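Local coordinates for protein glycerol Dehydrogenase (Unidentified, PDB 5XN8) that probably catalyses the NAD-dependent, metal-assisted oxidation of glycerol to dihydroxyacetone, allowing microorganisms to use glycerol as a carbon source without oxygen, at residues Tyr207-Arg218 and Thr295-Val303. Residues are numbered along the deposited sequence; the frame is centred on the assembly and turned at random.
Sequences YDTLLAEGEKAR and TVLGFCEKV
Phe299 of helix 290-303 reaches across to Leu210, Leu211 and Gly214 of helix 197-223 in a mostly buried, nearly parallel helix-helix contact within the all-helical part of the chain, the segment axes 13° apart and 10.4 Å at closest approach. With CG anti to the backbone N (chi1 175°), the ring is carried over to the facing backbone: Phe299 CE1 lies 3.4 Å from Leu210 O, CZ is 3.9 Å from Leu210 CB, and Gly214 CA lies beside the ring edge, close to the ring plane. Leu211 CD2 approaches obliquely, 4.1 Å from Phe299 CD1, while Val303 CG1 of the same helix sits above one ring face, nearer its border than its centre. Toward the N-terminal ends of the two segments, Tyr207 and Thr295 point their hydroxyls at each other, too far apart for a bond.

At their C-terminal ends polar groups enter the contact, though no hydrogen bond joins the two segments. Arg218 grips Glu215 side-on, NE to OE1 almost straight (179°) and NH2 to OE2 at 2.9 Å, and NE2 of Gln361 in the second subunit also hydrogen-bonds to Glu215 OE2. Held by both, the carboxylate lies beside Lys302, whose CG is 3.5 Å from Glu215 OE1, while Arg218 CD rests 3.4 Å from Val303 O. Leu210 and Phe299 also pack on Leu173 of helix 162-185, the helix that supplies zinc ligand Asp171, placing this contact in the helical, metal-binding domain characteristic of iron-containing alcohol dehydrogenases.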
loop_
_atom_site.group_PDB
_atom_site.type_symbol
_atom_site.label_atom_id
_atom_site.label_comp_id
_atom_site.label_asym_id
_atom_site.label_seq_id
_atom_site.Cartn_x
_atom_site.Cartn_y
_atom_site.Cartn_z
ATOM N N TYR A 207 -14.860 -16.955 -11.233
ATOM C CA TYR A 207 -15.247 -16.324 -9.975
ATOM C C TYR A 207 -15.054 -14.811 -9.985
ATOM O O TYR A 207 -15.961 -14.081 -9.578
ATOM C CB TYR A 207 -14.463 -16.968 -8.812
ATOM C CG TYR A 207 -14.696 -16.357 -7.446
ATOM C CD1 TYR A 207 -15.955 -16.397 -6.843
ATOM C CD2 TYR A 207 -13.658 -15.748 -6.755
ATOM C CE1 TYR A 207 -16.167 -15.846 -5.593
ATOM C CE2 TYR A 207 -13.854 -15.193 -5.504
ATOM C CZ TYR A 207 -15.118 -15.234 -4.929
ATOM O OH TYR A 207 -15.338 -14.669 -3.690
ATOM N N ASP A 208 -13.895 -14.335 -10.450
ATOM C CA ASP A 208 -13.624 -12.884 -10.518
ATOM C C ASP A 208 -14.539 -12.177 -11.512
ATOM O O ASP A 208 -14.888 -11.014 -11.320
ATOM C CB ASP A 208 -12.159 -12.589 -10.896
ATOM C CG ASP A 208 -11.159 -13.073 -9.843
ATOM O OD1 ASP A 208 -11.483 -13.101 -8.630
ATOM O OD2 ASP A 208 -10.026 -13.426 -10.241
ATOM N N THR A 209 -14.890 -12.872 -12.588
ATOM C CA THR A 209 -15.817 -12.353 -13.596
ATOM C C THR A 209 -17.233 -12.199 -13.028
ATOM O O THR A 209 -17.883 -11.194 -13.282
ATOM C CB THR A 209 -15.837 -13.242 -14.858
ATOM O OG1 THR A 209 -14.517 -13.330 -15.393
ATOM C CG2 THR A 209 -16.756 -12.677 -15.925
ATOM N N LEU A 210 -17.699 -13.169 -12.251
ATOM C CA LEU A 210 -19.011 -13.038 -11.580
ATOM C C LEU A 210 -19.070 -11.793 -10.697
ATOM O O LEU A 210 -20.028 -11.030 -10.782
ATOM C CB LEU A 210 -19.347 -14.256 -10.735
ATOM C CG LEU A 210 -19.663 -15.559 -11.442
ATOM C CD1 LEU A 210 -19.823 -16.686 -10.436
ATOM C CD2 LEU A 210 -20.907 -15.432 -12.288
ATOM N N LEU A 211 -18.039 -11.574 -9.887
ATOM C CA LEU A 211 -17.980 -10.411 -9.000
ATOM C C LEU A 211 -17.884 -9.095 -9.773
ATOM O O LEU A 211 -18.544 -8.115 -9.426
ATOM C CB LEU A 211 -16.811 -10.524 -8.016
ATOM C CG LEU A 211 -16.778 -11.760 -7.094
ATOM C CD1 LEU A 211 -15.551 -11.665 -6.184
ATOM C CD2 LEU A 211 -18.077 -11.947 -6.292
ATOM N N ALA A 212 -17.086 -9.081 -10.834
ATOM C CA ALA A 212 -16.920 -7.886 -11.646
ATOM C C ALA A 212 -18.146 -7.571 -12.510
ATOM O O ALA A 212 -18.571 -6.423 -12.584
ATOM C CB ALA A 212 -15.682 -8.024 -12.521
ATOM N N GLU A 213 -18.695 -8.595 -13.164
ATOM C CA GLU A 213 -19.690 -8.426 -14.231
ATOM C C GLU A 213 -21.106 -8.897 -13.899
ATOM O O GLU A 213 -22.032 -8.585 -14.636
ATOM C CB GLU A 213 -19.230 -9.188 -15.487
ATOM C CG GLU A 213 -17.802 -8.892 -15.944
ATOM C CD GLU A 213 -17.572 -7.466 -16.417
ATOM O OE1 GLU A 213 -18.542 -6.799 -16.808
ATOM O OE2 GLU A 213 -16.396 -7.022 -16.414
ATOM N N GLY A 214 -21.275 -9.652 -12.818
ATOM C CA GLY A 214 -22.540 -10.315 -12.508
ATOM C C GLY A 214 -23.755 -9.423 -12.412
ATOM O O GLY A 214 -24.812 -9.749 -12.942
ATOM N N GLU A 215 -23.598 -8.289 -11.746
ATOM C CA GLU A 215 -24.696 -7.347 -11.556
ATOM C C GLU A 215 -25.028 -6.580 -12.833
ATOM O O GLU A 215 -26.202 -6.449 -13.184
ATOM C CB GLU A 215 -24.382 -6.405 -10.388
ATOM C CG GLU A 215 -25.518 -5.474 -9.954
ATOM C CD GLU A 215 -26.807 -6.188 -9.552
ATOM O OE1 GLU A 215 -26.805 -7.408 -9.303
ATOM O OE2 GLU A 215 -27.849 -5.513 -9.483
ATOM N N LYS A 216 -24.014 -6.087 -13.542
ATOM C CA LYS A 216 -24.240 -5.405 -14.835
ATOM C C LYS A 216 -24.926 -6.313 -15.842
ATOM O O LYS A 216 -25.739 -5.847 -16.641
ATOM C CB LYS A 216 -22.936 -4.890 -15.438
ATOM C CG LYS A 216 -22.312 -3.733 -14.675
ATOM C CD LYS A 216 -21.051 -3.224 -15.350
ATOM C CE LYS A 216 -19.843 -4.127 -15.145
ATOM N NZ LYS A 216 -18.685 -3.632 -15.960
ATOM N N ALA A 217 -24.582 -7.602 -15.807
ATOM C CA ALA A 217 -25.183 -8.604 -16.681
ATOM C C ALA A 217 -26.647 -8.888 -16.346
ATOM O O ALA A 217 -27.497 -8.937 -17.246
ATOM C CB ALA A 217 -24.388 -9.890 -16.620
ATOM N N ARG A 218 -26.935 -9.084 -15.055
ATOM C CA ARG A 218 -28.291 -9.377 -14.595
ATOM C C ARG A 218 -29.309 -8.319 -15.005
ATOM O O ARG A 218 -30.434 -8.648 -15.362
ATOM C CB ARG A 218 -28.325 -9.507 -13.064
ATOM C CG ARG A 218 -29.688 -9.858 -12.497
ATOM C CD ARG A 218 -29.665 -9.874 -10.987
ATOM N NE ARG A 218 -29.662 -8.523 -10.434
ATOM C CZ ARG A 218 -30.726 -7.728 -10.344
ATOM N NH1 ARG A 218 -31.931 -8.130 -10.760
ATOM N NH2 ARG A 218 -30.577 -6.504 -9.830
ATOM N N THR A 295 -18.370 -11.651 0.847
ATOM C CA THR A 295 -18.403 -11.362 -0.589
ATOM C C THR A 295 -19.353 -12.300 -1.350
ATOM O O THR A 295 -20.036 -11.863 -2.279
ATOM C CB THR A 295 -17.007 -11.358 -1.270
ATOM O OG1 THR A 295 -17.185 -11.788 -2.625
ATOM C CG2 THR A 295 -16.020 -12.284 -0.694
ATOM N N VAL A 296 -19.402 -13.571 -0.944
ATOM C CA VAL A 296 -20.286 -14.565 -1.556
ATOM C C VAL A 296 -21.743 -14.351 -1.132
ATOM O O VAL A 296 -22.648 -14.416 -1.963
ATOM C CB VAL A 296 -19.829 -16.001 -1.233
ATOM C CG1 VAL A 296 -20.838 -17.034 -1.729
ATOM C CG2 VAL A 296 -18.473 -16.265 -1.861
ATOM N N LEU A 297 -21.969 -14.127 0.157
ATOM C CA LEU A 297 -23.288 -13.752 0.655
ATOM C C LEU A 297 -23.805 -12.489 -0.052
ATOM O O LEU A 297 -24.955 -12.449 -0.516
ATOM C CB LEU A 297 -23.240 -13.489 2.162
ATOM C CG LEU A 297 -23.174 -14.670 3.120
ATOM C CD1 LEU A 297 -22.911 -14.145 4.521
ATOM C CD2 LEU A 297 -24.438 -15.543 3.084
ATOM N N GLY A 298 -22.940 -11.476 -0.131
ATOM C CA GLY A 298 -23.248 -10.222 -0.804
ATOM C C GLY A 298 -23.582 -10.385 -2.263
ATOM O O GLY A 298 -24.534 -9.786 -2.747
ATOM N N PHE A 299 -22.816 -11.219 -2.956
ATOM C CA PHE A 299 -23.090 -11.550 -4.358
ATOM C C PHE A 299 -24.442 -12.238 -4.504
ATOM O O PHE A 299 -25.278 -11.788 -5.300
ATOM C CB PHE A 299 -21.986 -12.436 -4.939
ATOM C CG PHE A 299 -22.268 -12.921 -6.333
ATOM C CD1 PHE A 299 -22.014 -12.103 -7.429
ATOM C CD2 PHE A 299 -22.783 -14.196 -6.555
ATOM C CE1 PHE A 299 -22.300 -12.524 -8.715
ATOM C CE2 PHE A 299 -23.056 -14.633 -7.839
ATOM C CZ PHE A 299 -22.816 -13.792 -8.920
ATOM N N CYS A 300 -24.644 -13.316 -3.742
ATOM C CA CYS A 300 -25.895 -14.089 -3.779
ATOM C C CYS A 300 -27.157 -13.243 -3.491
ATOM O O CYS A 300 -28.121 -13.309 -4.244
ATOM C CB CYS A 300 -25.832 -15.286 -2.808
ATOM S SG CYS A 300 -24.843 -16.698 -3.332
ATOM N N GLU A 301 -27.147 -12.456 -2.419
ATOM C CA GLU A 301 -28.290 -11.578 -2.079
ATOM C C GLU A 301 -28.624 -10.604 -3.199
ATOM O O GLU A 301 -29.794 -10.391 -3.528
ATOM C CB GLU A 301 -28.012 -10.783 -0.800
ATOM C CG GLU A 301 -29.074 -9.725 -0.445
ATOM C CD GLU A 301 -28.840 -9.051 0.890
ATOM O OE1 GLU A 301 -27.658 -8.954 1.305
ATOM O OE2 GLU A 301 -29.815 -8.608 1.540
ATOM N N LYS A 302 -27.576 -10.018 -3.761
ATOM C CA LYS A 302 -27.663 -8.963 -4.766
ATOM C C LYS A 302 -28.258 -9.476 -6.061
ATOM O O LYS A 302 -29.101 -8.804 -6.647
ATOM C CB LYS A 302 -26.252 -8.412 -4.980
ATOM C CG LYS A 302 -26.033 -7.229 -5.889
ATOM C CD LYS A 302 -24.631 -6.641 -5.633
ATOM C CE LYS A 302 -23.482 -7.543 -6.108
ATOM N NZ LYS A 302 -22.384 -7.661 -5.105
ATOM N N VAL A 303 -27.852 -10.672 -6.493
ATOM C CA VAL A 303 -28.365 -11.247 -7.742
ATOM C C VAL A 303 -29.689 -12.026 -7.575
ATOM O O VAL A 303 -30.460 -12.135 -8.537
ATOM C CB VAL A 303 -27.313 -12.107 -8.495
ATOM C CG1 VAL A 303 -26.042 -11.301 -8.800
ATOM C CG2 VAL A 303 -26.995 -13.424 -7.792
#